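Local coordinates for protein acyl-coenzyme A thioesterase PaaI (Escherichia coli, PDB 2FS2) that hydrolyses acyl-coenzyme A thioesters, with a preference for ring-hydroxylated phenylacetyl-CoA esters, and works as a homotetramer in phenylacetate degradation, at residues Met30-Ala35 and Asn70-Ala75; Cys81-Leu86 and Ala124-Lys129; Leu95-Gln100 and Tyr111-Val116; Arg102-Gln107 and Ser130-Gly135. All coordinates share one frame; numbering follows the deposited sequence.

Contact 1: residues Met30-Ala35 and Asn70-Ala75; sequences MDEGFA and NSQGLA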
# COMPACT_ATOMS: atom_id res chain seq x y z
N MSE B 30 -22.84 10.03 -10.30
CA MSE B 30 -21.95 11.16 -9.88
C MSE B 30 -22.56 11.88 -8.72
O MSE B 30 -23.73 12.22 -8.70
CB MSE B 30 -21.74 12.26 -10.97
CG MSE B 30 -20.92 11.94 -12.15
SE MSE B 30 -19.01 11.36 -11.62
CE MSE B 30 -18.46 12.87 -10.34
N ASP B 31 -21.80 12.07 -7.69
CA ASP B 31 -22.25 12.92 -6.61
C ASP B 31 -20.99 13.55 -6.04
O ASP B 31 -19.90 13.22 -6.45
CB ASP B 31 -22.95 12.11 -5.54
CG ASP B 31 -23.91 12.91 -4.71
OD1 ASP B 31 -24.14 14.21 -4.86
OD2 ASP B 31 -24.52 12.27 -3.82
N GLU B 32 -21.10 14.43 -5.05
CA GLU B 32 -19.86 15.06 -4.61
C GLU B 32 -19.00 13.96 -3.92
O GLU B 32 -19.53 13.33 -3.06
CB GLU B 32 -20.26 16.04 -3.55
CG GLU B 32 -19.03 16.62 -2.89
CD GLU B 32 -19.41 17.82 -1.98
OE1 GLU B 32 -20.29 17.57 -1.12
OE2 GLU B 32 -18.85 19.00 -2.16
N GLY B 33 -17.74 13.75 -4.29
CA GLY B 33 -16.92 12.71 -3.67
C GLY B 33 -17.33 11.29 -4.15
O GLY B 33 -17.04 10.29 -3.42
N PHE B 34 -17.98 11.13 -5.31
CA PHE B 34 -18.58 9.84 -5.59
C PHE B 34 -18.72 9.70 -7.08
O PHE B 34 -19.33 10.62 -7.69
CB PHE B 34 -19.95 9.69 -4.90
CG PHE B 34 -20.65 8.36 -5.21
CD1 PHE B 34 -20.31 7.16 -4.47
CD2 PHE B 34 -21.65 8.29 -6.19
CE1 PHE B 34 -20.99 5.89 -4.79
CE2 PHE B 34 -22.29 7.04 -6.51
CZ PHE B 34 -21.97 5.82 -5.78
N ALA B 35 -18.31 8.55 -7.64
CA ALA B 35 -18.46 8.31 -9.12
C ALA B 35 -18.53 6.80 -9.36
O ALA B 35 -17.87 6.05 -8.65
CB ALA B 35 -17.22 8.88 -9.88
N ASN B 70 -12.34 14.84 -8.52
CA ASN B 70 -12.40 16.11 -9.27
C ASN B 70 -13.77 16.67 -9.25
O ASN B 70 -14.00 17.78 -9.74
CB ASN B 70 -11.85 15.95 -10.69
CG ASN B 70 -10.31 16.01 -10.68
OD1 ASN B 70 -9.73 17.09 -10.58
ND2 ASN B 70 -9.64 14.85 -10.72
N SER B 71 -14.66 15.96 -8.59
CA SER B 71 -16.08 16.24 -8.65
C SER B 71 -16.48 17.48 -7.91
O SER B 71 -17.57 17.93 -8.16
CB SER B 71 -16.88 15.10 -8.01
OG SER B 71 -16.62 15.06 -6.64
N GLN B 72 -15.65 17.94 -6.95
CA GLN B 72 -15.93 19.13 -6.19
C GLN B 72 -15.51 20.36 -7.00
O GLN B 72 -15.76 21.47 -6.59
CB GLN B 72 -15.21 19.16 -4.79
CG GLN B 72 -15.24 17.88 -3.85
CD GLN B 72 -14.34 16.60 -4.39
OE1 GLN B 72 -14.44 15.52 -3.80
NE2 GLN B 72 -13.54 16.76 -5.50
N GLY B 73 -14.90 20.20 -8.16
CA GLY B 73 -14.48 21.34 -8.96
C GLY B 73 -13.04 21.78 -8.80
O GLY B 73 -12.67 22.75 -9.43
N LEU B 74 -12.23 21.12 -7.96
CA LEU B 74 -10.81 21.44 -7.76
C LEU B 74 -9.89 20.41 -8.42
O LEU B 74 -9.91 19.27 -8.02
CB LEU B 74 -10.49 21.41 -6.26
CG LEU B 74 -11.29 22.61 -5.74
CD1 LEU B 74 -11.61 22.47 -4.25
CD2 LEU B 74 -10.65 23.97 -6.16
N ALA B 75 -9.10 20.83 -9.39
CA ALA B 75 -8.23 19.94 -10.11
C ALA B 75 -7.36 19.12 -9.05
O ALA B 75 -6.78 19.72 -8.11
CB ALA B 75 -7.31 20.77 -11.06
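G33 and S71 supply the hydrogen bond of this contact. The backbone N of G33 donates to S71 OG across 2.9 Å, nearly straight at 167°. On S71 the hydroxyl stands between its own backbone N and carbonyl carbon (chi1 67°), where it also bonds to the carbonyl O of A68. It therefore accepts from the turn and donates back to the helix that has just ended. Q72 OE1 lies 3.8 Å from G33 CA, and this oxygen bonds to the hydroxyl of Y111.

The apolar contacts flank this bond. M30 is a selenomethionine whose chain bends at chi2 and chi3, which brings the methyl CE to 3.6 Å from S71 CB. The same side chain rests on W7 and Y67, so it also packs against helices 2-15 and 54-70. Nearer the solvent, the side chains of E32 and Q72 cross at about a right angle, CG to CG at 4.1 Å.

Backbone bonds shape both partners. D31 N reaches F34 O at 2.9 Å, with a weak return bond from F34 N to D31 O, and closes a type II turn. G33 occupies a corner of it with positive phi (74°), which favours glycine. In segment 70-75, G73 N bonds to N70 O at 3.0 Å in a type I turn.

The contact thus sets the tight two-residue turn of a beta hairpin, strands 26-31 and 34-40, against the C-terminal exit of helix 54-70, the long helix that the curved antiparallel sheet wraps in the hot dog fold.

Contact 2: residues Cys81-Leu86 and Ala124-Lys129; sequences CTIDFL and ALFRGK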
# COMPACT_ATOMS: atom_id res chain seq x y z
N CYS B 81 -1.26 5.13 -4.55
CA CYS B 81 -2.40 4.28 -4.48
C CYS B 81 -2.04 2.81 -4.41
O CYS B 81 -0.95 2.47 -4.75
CB CYS B 81 -3.22 4.53 -5.70
SG CYS B 81 -2.54 3.79 -7.11
N THR B 82 -2.99 1.98 -4.05
CA THR B 82 -2.72 0.59 -3.90
C THR B 82 -3.87 -0.19 -4.50
O THR B 82 -4.98 0.22 -4.38
CB THR B 82 -2.52 0.25 -2.42
OG1 THR B 82 -3.57 0.79 -1.66
CG2 THR B 82 -1.47 1.09 -1.80
N ILE B 83 -3.57 -1.31 -5.13
CA ILE B 83 -4.59 -2.12 -5.77
C ILE B 83 -4.43 -3.57 -5.29
O ILE B 83 -3.33 -4.03 -5.23
CB ILE B 83 -4.64 -1.89 -7.40
CG1 ILE B 83 -5.60 -2.83 -8.10
CG2 ILE B 83 -3.29 -2.07 -8.14
CD1 ILE B 83 -6.42 -2.15 -9.41
N ASP B 84 -5.52 -4.22 -4.86
CA ASP B 84 -5.61 -5.66 -4.74
C ASP B 84 -6.42 -6.32 -5.89
O ASP B 84 -7.59 -6.00 -6.06
CB ASP B 84 -6.31 -5.95 -3.48
CG ASP B 84 -5.46 -5.59 -2.28
OD1 ASP B 84 -4.63 -6.47 -1.88
OD2 ASP B 84 -5.51 -4.38 -1.73
N PHE B 85 -5.83 -7.23 -6.66
CA PHE B 85 -6.51 -7.99 -7.71
C PHE B 85 -7.13 -9.25 -7.12
O PHE B 85 -6.42 -10.04 -6.48
CB PHE B 85 -5.48 -8.33 -8.77
CG PHE B 85 -4.93 -7.06 -9.53
CD1 PHE B 85 -3.65 -6.61 -9.31
CD2 PHE B 85 -5.72 -6.35 -10.43
CE1 PHE B 85 -3.08 -5.54 -10.04
CE2 PHE B 85 -5.21 -5.23 -11.14
CZ PHE B 85 -3.88 -4.84 -10.95
N LEU B 86 -8.45 -9.39 -7.17
CA LEU B 86 -9.09 -10.54 -6.50
C LEU B 86 -9.64 -11.66 -7.44
O LEU B 86 -9.69 -12.82 -7.07
CB LEU B 86 -10.22 -10.02 -5.63
CG LEU B 86 -9.84 -8.85 -4.68
CD1 LEU B 86 -11.11 -8.20 -4.13
CD2 LEU B 86 -8.97 -9.36 -3.54
N ALA B 124 -11.54 -6.29 -7.82
CA ALA B 124 -10.39 -5.53 -7.41
C ALA B 124 -10.81 -4.40 -6.42
O ALA B 124 -11.99 -3.91 -6.46
CB ALA B 124 -9.67 -4.98 -8.68
N LEU B 125 -9.87 -4.00 -5.57
CA LEU B 125 -10.09 -3.00 -4.45
C LEU B 125 -8.92 -2.07 -4.60
O LEU B 125 -7.81 -2.51 -4.92
CB LEU B 125 -10.06 -3.66 -3.04
CG LEU B 125 -11.25 -4.55 -2.72
CD1 LEU B 125 -11.15 -5.31 -1.45
CD2 LEU B 125 -12.59 -3.73 -2.63
N PHE B 126 -9.15 -0.77 -4.51
CA PHE B 126 -8.07 0.12 -4.79
C PHE B 126 -8.32 1.23 -3.76
O PHE B 126 -9.44 1.43 -3.32
CB PHE B 126 -8.35 0.58 -6.19
CG PHE B 126 -7.65 1.80 -6.61
CD1 PHE B 126 -6.68 1.72 -7.64
CD2 PHE B 126 -7.98 3.02 -6.08
CE1 PHE B 126 -6.00 2.88 -8.09
CE2 PHE B 126 -7.32 4.24 -6.54
CZ PHE B 126 -6.35 4.16 -7.53
N ARG B 127 -7.25 1.89 -3.36
CA ARG B 127 -7.37 2.99 -2.43
C ARG B 127 -6.37 3.99 -2.96
O ARG B 127 -5.23 3.70 -3.26
CB ARG B 127 -7.11 2.58 -0.96
CG ARG B 127 -6.96 3.84 -0.04
CD ARG B 127 -7.23 3.69 1.46
NE ARG B 127 -8.54 3.08 1.70
CZ ARG B 127 -8.82 2.34 2.73
NH1 ARG B 127 -7.84 2.15 3.65
NH2 ARG B 127 -10.04 1.84 2.87
N GLY B 128 -6.83 5.22 -3.13
CA GLY B 128 -6.01 6.18 -3.82
C GLY B 128 -5.90 7.44 -2.95
O GLY B 128 -6.84 7.84 -2.28
N LYS B 129 -4.79 8.10 -3.06
CA LYS B 129 -4.62 9.29 -2.29
C LYS B 129 -4.49 10.43 -3.33
O LYS B 129 -3.75 10.30 -4.26
CB LYS B 129 -3.32 9.15 -1.59
CG LYS B 129 -2.84 10.45 -0.90
CD LYS B 129 -3.10 10.44 0.63
CE LYS B 129 -2.59 11.72 1.34
NZ LYS B 129 -1.41 12.39 0.52
O HOH W 1 -6.51 -1.85 -2.26
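T82 and R127 exchange two backbone hydrogen bonds, T82 N to R127 O at 2.9 Å and R127 N to T82 O at 3.0 Å. D84 and L125 repeat the pattern two residues on, and the two strands run antiparallel at 173°, a neighbouring pair in the curved sheet of the hot dog fold. C81 to D84 also pair with a strand of the second subunit, which carries the sheet across the interface. A water lies 2.8 Å from D84 OD2, placed to donate to it, and bonds weakly to L125 O as well. The guanidinium of R127 leads away from this strand pair to a salt bridge with D112 and to another with D112 of the third subunit.

On the face that carries C81, I83, F85, A124 and F126, the ring of F126 packs on C81 and I83. Its CG stands anti to the backbone N (chi1 162°). Beyond it, CZ meets C81 CB at 3.6 Å, while C81 SG sits obliquely 4.5 Å from the ring centroid in a sulfur-aromatic contact. I83 CB approaches CD1, and F58 and A61 of helix 54-70 also touch the ring. An alanine in place of F126 would probably open a gap between the sheet and this helix and leave the sulfur of C81 without this aromatic partner. G128 suits this neighbour, because a CB there would run into F126 CE2.

L86 CD1, just past the strand, lies 3.9 Å from both CG and CD1 of L125, whose side chain is on the face opposite the ring.

Contact 3: residues Leu95-Gln100 and Tyr111-Val116; sequences LTATAQ and YDIEIV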
# COMPACT_ATOMS: atom_id res chain seq x y z
N LEU B 95 -17.85 -4.52 -16.07
CA LEU B 95 -17.13 -4.18 -14.82
C LEU B 95 -17.55 -2.76 -14.39
O LEU B 95 -17.59 -1.84 -15.20
CB LEU B 95 -15.63 -4.19 -15.10
CG LEU B 95 -15.01 -5.52 -15.49
CD1 LEU B 95 -13.51 -5.44 -15.63
CD2 LEU B 95 -15.36 -6.57 -14.46
N THR B 96 -17.91 -2.61 -13.14
CA THR B 96 -18.37 -1.37 -12.59
C THR B 96 -17.38 -0.98 -11.46
O THR B 96 -17.13 -1.78 -10.55
CB THR B 96 -19.81 -1.58 -12.06
OG1 THR B 96 -20.63 -2.17 -13.11
CG2 THR B 96 -20.52 -0.27 -11.86
N ALA B 97 -16.80 0.20 -11.57
CA ALA B 97 -15.88 0.77 -10.56
C ALA B 97 -16.63 1.90 -9.85
O ALA B 97 -17.19 2.82 -10.53
CB ALA B 97 -14.54 1.28 -11.22
N THR B 98 -16.73 1.80 -8.53
CA THR B 98 -17.35 2.79 -7.71
C THR B 98 -16.28 3.39 -6.82
O THR B 98 -15.61 2.66 -6.09
CB THR B 98 -18.31 2.13 -6.86
OG1 THR B 98 -19.39 1.58 -7.67
CG2 THR B 98 -19.08 3.08 -5.93
N ALA B 99 -16.21 4.72 -6.81
CA ALA B 99 -15.21 5.40 -6.04
C ALA B 99 -15.93 6.23 -5.00
O ALA B 99 -16.88 6.90 -5.32
CB ALA B 99 -14.42 6.24 -6.99
N GLN B 100 -15.50 6.23 -3.74
CA GLN B 100 -16.18 6.92 -2.67
C GLN B 100 -15.09 7.65 -1.87
O GLN B 100 -14.09 7.01 -1.53
CB GLN B 100 -16.56 5.89 -1.63
CG GLN B 100 -17.74 5.25 -1.72
CD GLN B 100 -17.78 4.13 -0.68
OE1 GLN B 100 -17.87 4.40 0.52
NE2 GLN B 100 -17.67 2.92 -1.13
N TYR B 111 -9.60 8.12 -1.28
CA TYR B 111 -10.79 7.62 -2.05
C TYR B 111 -10.61 6.12 -2.17
O TYR B 111 -9.51 5.66 -2.50
CB TYR B 111 -10.79 8.19 -3.47
CG TYR B 111 -11.21 9.70 -3.45
CD1 TYR B 111 -10.32 10.65 -2.97
CD2 TYR B 111 -12.51 10.09 -3.81
CE1 TYR B 111 -10.70 12.02 -2.81
CE2 TYR B 111 -12.94 11.48 -3.67
CZ TYR B 111 -11.98 12.41 -3.21
OH TYR B 111 -12.34 13.67 -2.98
N ASP B 112 -11.70 5.41 -1.94
CA ASP B 112 -11.74 3.95 -2.03
C ASP B 112 -12.50 3.65 -3.29
O ASP B 112 -13.57 4.22 -3.48
CB ASP B 112 -12.55 3.41 -0.92
CG ASP B 112 -11.71 3.18 0.34
OD1 ASP B 112 -10.52 3.60 0.28
OD2 ASP B 112 -12.09 2.56 1.39
N ILE B 113 -11.99 2.70 -4.07
CA ILE B 113 -12.66 2.33 -5.30
C ILE B 113 -12.87 0.79 -5.23
O ILE B 113 -11.98 0.03 -4.82
CB ILE B 113 -11.79 2.66 -6.55
CG1 ILE B 113 -11.77 4.14 -6.98
CG2 ILE B 113 -12.24 1.79 -7.78
CD1 ILE B 113 -11.10 5.14 -5.93
N GLU B 114 -14.03 0.32 -5.64
CA GLU B 114 -14.21 -1.13 -5.76
C GLU B 114 -14.66 -1.44 -7.18
O GLU B 114 -15.61 -0.82 -7.66
CB GLU B 114 -15.26 -1.56 -4.75
CG GLU B 114 -15.67 -3.07 -4.86
CD GLU B 114 -16.35 -3.60 -3.60
OE1 GLU B 114 -16.83 -2.74 -2.78
OE2 GLU B 114 -16.42 -4.88 -3.40
N ILE B 115 -14.10 -2.48 -7.78
CA ILE B 115 -14.54 -2.98 -9.07
C ILE B 115 -15.27 -4.35 -8.93
O ILE B 115 -14.74 -5.27 -8.34
CB ILE B 115 -13.35 -3.09 -10.14
CG1 ILE B 115 -12.56 -1.77 -10.32
CG2 ILE B 115 -13.88 -3.60 -11.54
CD1 ILE B 115 -11.39 -1.86 -11.37
N VAL B 116 -16.47 -4.41 -9.48
CA VAL B 116 -17.40 -5.49 -9.31
C VAL B 116 -17.81 -5.91 -10.70
O VAL B 116 -17.91 -5.03 -11.60
CB VAL B 116 -18.60 -4.96 -8.48
CG1 VAL B 116 -19.77 -5.80 -8.58
CG2 VAL B 116 -18.22 -4.82 -6.92
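D112 O accepts the backbone N-H of Q100 at 2.8 Å and also receives the CA-H of A99, with A99 CA 3.3 Å from D112 O. D112 N answers with a bond to Q100 O. The pairs T98/E114 and T96/V116 repeat this exchange, six backbone bonds in all, joining two antiparallel strands (164°) in the middle of the hot dog sheet.

The two faces differ in chemistry. On the face of T96, T98 and Q100, D112 and E114 carry charge: D112 forms a salt bridge with R102, and E114 with R102 of the third subunit.

The other face is apolar and turns toward helix 54-70, where A64 and A68 touch A99. I113 has CG1 anti to the carbonyl carbon (chi1 -78°), which presses it against A99 CB at 3.4 Å, tighter than usual for two carbons. CG2 reaches back to A97 CB at 4.2 Å. An alanine in place of I113 would probably open a gap beside A99 and take away packing from F126 on the next strand.

I115 spreads its two branches over A97 and L95 of the partner strand, with CG1 3.7 Å from A97 CB and CG2 4.0 Å from L95 CB.

Contact 4: residues Arg102-Gln107 and Ser130-Gly135; sequences RHQGKQ and SHRIGG. With SO4 (sulfate ion), chain E; SO4 (sulfate ion), chain D.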
# COMPACT_ATOMS: atom_id res chain seq x y z
N ARG B 102 -13.27 8.81 1.34
CA ARG B 102 -13.11 8.53 2.82
C ARG B 102 -12.60 9.75 3.58
O ARG B 102 -12.93 9.91 4.70
CB ARG B 102 -12.01 7.47 2.98
CG ARG B 102 -12.34 6.18 2.19
CD ARG B 102 -13.71 5.56 2.52
NE ARG B 102 -13.98 5.33 3.94
CZ ARG B 102 -13.54 4.26 4.68
NH1 ARG B 102 -12.75 3.35 4.18
NH2 ARG B 102 -13.93 4.05 5.91
N HIS B 103 -11.80 10.61 2.97
CA HIS B 103 -11.36 11.86 3.53
C HIS B 103 -11.06 12.89 2.41
O HIS B 103 -10.44 12.57 1.40
CB HIS B 103 -10.02 11.57 4.23
CG HIS B 103 -9.32 12.81 4.70
ND1 HIS B 103 -9.73 13.50 5.80
CD2 HIS B 103 -8.28 13.51 4.18
CE1 HIS B 103 -8.98 14.59 5.95
NE2 HIS B 103 -8.08 14.60 5.00
N GLN B 104 -11.41 14.14 2.61
CA GLN B 104 -11.02 15.18 1.65
C GLN B 104 -10.68 16.42 2.50
O GLN B 104 -11.56 16.96 3.05
CB GLN B 104 -12.16 15.45 0.69
CG GLN B 104 -11.79 16.56 -0.40
CD GLN B 104 -10.59 16.20 -1.26
OE1 GLN B 104 -10.68 15.28 -2.06
NE2 GLN B 104 -9.51 16.90 -1.14
N GLY B 105 -9.40 16.77 2.65
CA GLY B 105 -8.94 18.01 3.26
C GLY B 105 -8.91 19.10 2.23
O GLY B 105 -9.35 18.91 1.06
N LYS B 106 -8.36 20.25 2.60
CA LYS B 106 -8.19 21.35 1.63
C LYS B 106 -7.23 21.01 0.50
O LYS B 106 -7.41 21.48 -0.63
CB LYS B 106 -7.79 22.75 2.25
CG LYS B 106 -8.92 23.45 3.10
CD LYS B 106 -10.27 23.73 2.30
CE LYS B 106 -11.19 24.89 2.90
NZ LYS B 106 -10.91 26.28 2.30
N GLN B 107 -6.19 20.26 0.82
CA GLN B 107 -5.19 19.88 -0.16
C GLN B 107 -5.23 18.39 -0.54
O GLN B 107 -5.05 18.04 -1.70
CB GLN B 107 -3.77 20.21 0.34
CG GLN B 107 -3.56 21.73 0.68
CD GLN B 107 -3.56 22.62 -0.57
OE1 GLN B 107 -4.04 23.76 -0.53
NE2 GLN B 107 -3.04 22.10 -1.69
N SER B 130 -5.17 11.54 -3.15
CA SER B 130 -5.12 12.61 -4.17
C SER B 130 -4.48 13.86 -3.59
O SER B 130 -4.54 14.05 -2.42
CB SER B 130 -6.52 13.00 -4.61
OG SER B 130 -7.36 13.27 -3.52
N HIS B 131 -4.08 14.78 -4.45
CA HIS B 131 -3.38 16.00 -4.07
C HIS B 131 -3.97 17.09 -5.01
O HIS B 131 -4.01 16.89 -6.21
CB HIS B 131 -1.86 15.77 -4.35
CG HIS B 131 -1.00 16.95 -4.10
ND1 HIS B 131 -0.14 17.45 -5.05
CD2 HIS B 131 -0.84 17.73 -2.99
CE1 HIS B 131 0.51 18.49 -4.55
NE2 HIS B 131 0.11 18.67 -3.30
N ARG B 132 -4.51 18.15 -4.47
CA ARG B 132 -4.99 19.25 -5.39
C ARG B 132 -3.82 20.04 -5.93
O ARG B 132 -2.83 20.25 -5.23
CB ARG B 132 -6.00 20.13 -4.62
CG ARG B 132 -7.18 19.22 -4.24
CD ARG B 132 -8.18 19.85 -3.45
NE ARG B 132 -9.44 19.14 -3.56
CZ ARG B 132 -10.44 19.46 -2.81
NH1 ARG B 132 -10.25 20.45 -1.95
NH2 ARG B 132 -11.60 18.77 -2.87
N ILE B 133 -3.89 20.43 -7.17
CA ILE B 133 -2.71 20.92 -7.87
C ILE B 133 -2.95 22.41 -8.24
O ILE B 133 -2.13 23.05 -8.88
CB ILE B 133 -2.44 20.08 -9.14
CG1 ILE B 133 -3.71 19.92 -9.98
CG2 ILE B 133 -1.86 18.69 -8.81
CD1 ILE B 133 -3.43 19.85 -11.52
N GLY B 134 -4.10 22.95 -7.86
CA GLY B 134 -4.36 24.36 -8.06
C GLY B 134 -5.28 24.66 -9.21
O GLY B 134 -5.12 24.17 -10.34
N GLY B 135 -6.28 25.49 -8.90
CA GLY B 135 -7.28 25.92 -9.88
C GLY B 135 -8.29 24.82 -10.12
O GLY B 135 -8.31 23.80 -9.40
S SO4 E . -4.82 18.71 3.85
O1 SO4 E . -4.17 19.40 4.97
O2 SO4 E . -3.73 18.44 2.92
O3 SO4 E . -5.84 19.50 3.20
O4 SO4 E . -5.53 17.47 4.23
S SO4 D . -12.85 13.92 8.53
O1 SO4 D . -11.79 14.92 8.71
O2 SO4 D . -14.08 14.66 8.92
O3 SO4 D . -12.72 12.66 9.32
O4 SO4 D . -12.78 13.69 7.07
O HOH W 2 -7.27 16.02 -2.94
O HOH W 3 -9.71 16.61 -4.61
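R132 lays its guanidinium flat against the side-chain amide of Q104. The two planes are 1° apart, and Q104 NE2 stands 3.1 Å above the centre of the guanidinium. The chains meet tip to tip: R132 is extended from CG to NE, whereas Q104 bends at chi2 to bring its amide over. The nitrogens that face each other are all donors, so this is a stack and not a hydrogen bond.

Each group is fixed by its rim. Q104 NE2 donates in its own plane to G105 O at 3.0 Å, while Q104 OE1 bonds to the hydroxyl of Y111. R132 NH1 gives a long bond of 3.3 Å to K106 O, coming from above the carbonyl plane. A water accepts from R132 NE at 2.8 Å and lies where it can donate to Q104 OE1, tying the two tips together.

The backbones are joined more directly. R132 N donates to Q107 O at 2.8 Å, with 166° at the hydrogen. A second water links Q107 O, Q104 NE2 and S130 OG, bridging the two segments.

Two sulfates, probably from the crystallisation liquor, lie beside segment 102-107. One sits at the backbone N of Q107, at a distance too short to be trusted in detail, and the other takes a weak bond from H103 ND1.

R102 and H103 both face V110 in a classic beta bulge, where the chain turns its corner. The contact joins the loop that follows, between strands 103-104 and 108-116, to S130-R132 of strand 122-132, which pairs with strands 76-85 and 108-116 in the hot dog sheet.

How the contacts relate
Contact 2 is buried, contacts 1 and 3 partly so, and contact 4 lies at the surface, its centre about 17 Å from the centre of the chain. Contacts 2 and 3 are regular strand pairings, joined by the adjacency of strands 108-116 and 122-132; contact 3 is nested within the loop that contact 2 closes. Contacts 1 and 4 instead hold turns and loop ends, through a hydroxyl in one and a stacked guanidinium with waters in the other. Y111 of contact 3 reaches both of them. Strand 122-132 serves contacts 2 and 4, and contacts 2, 3 and 4 all touch the third subunit.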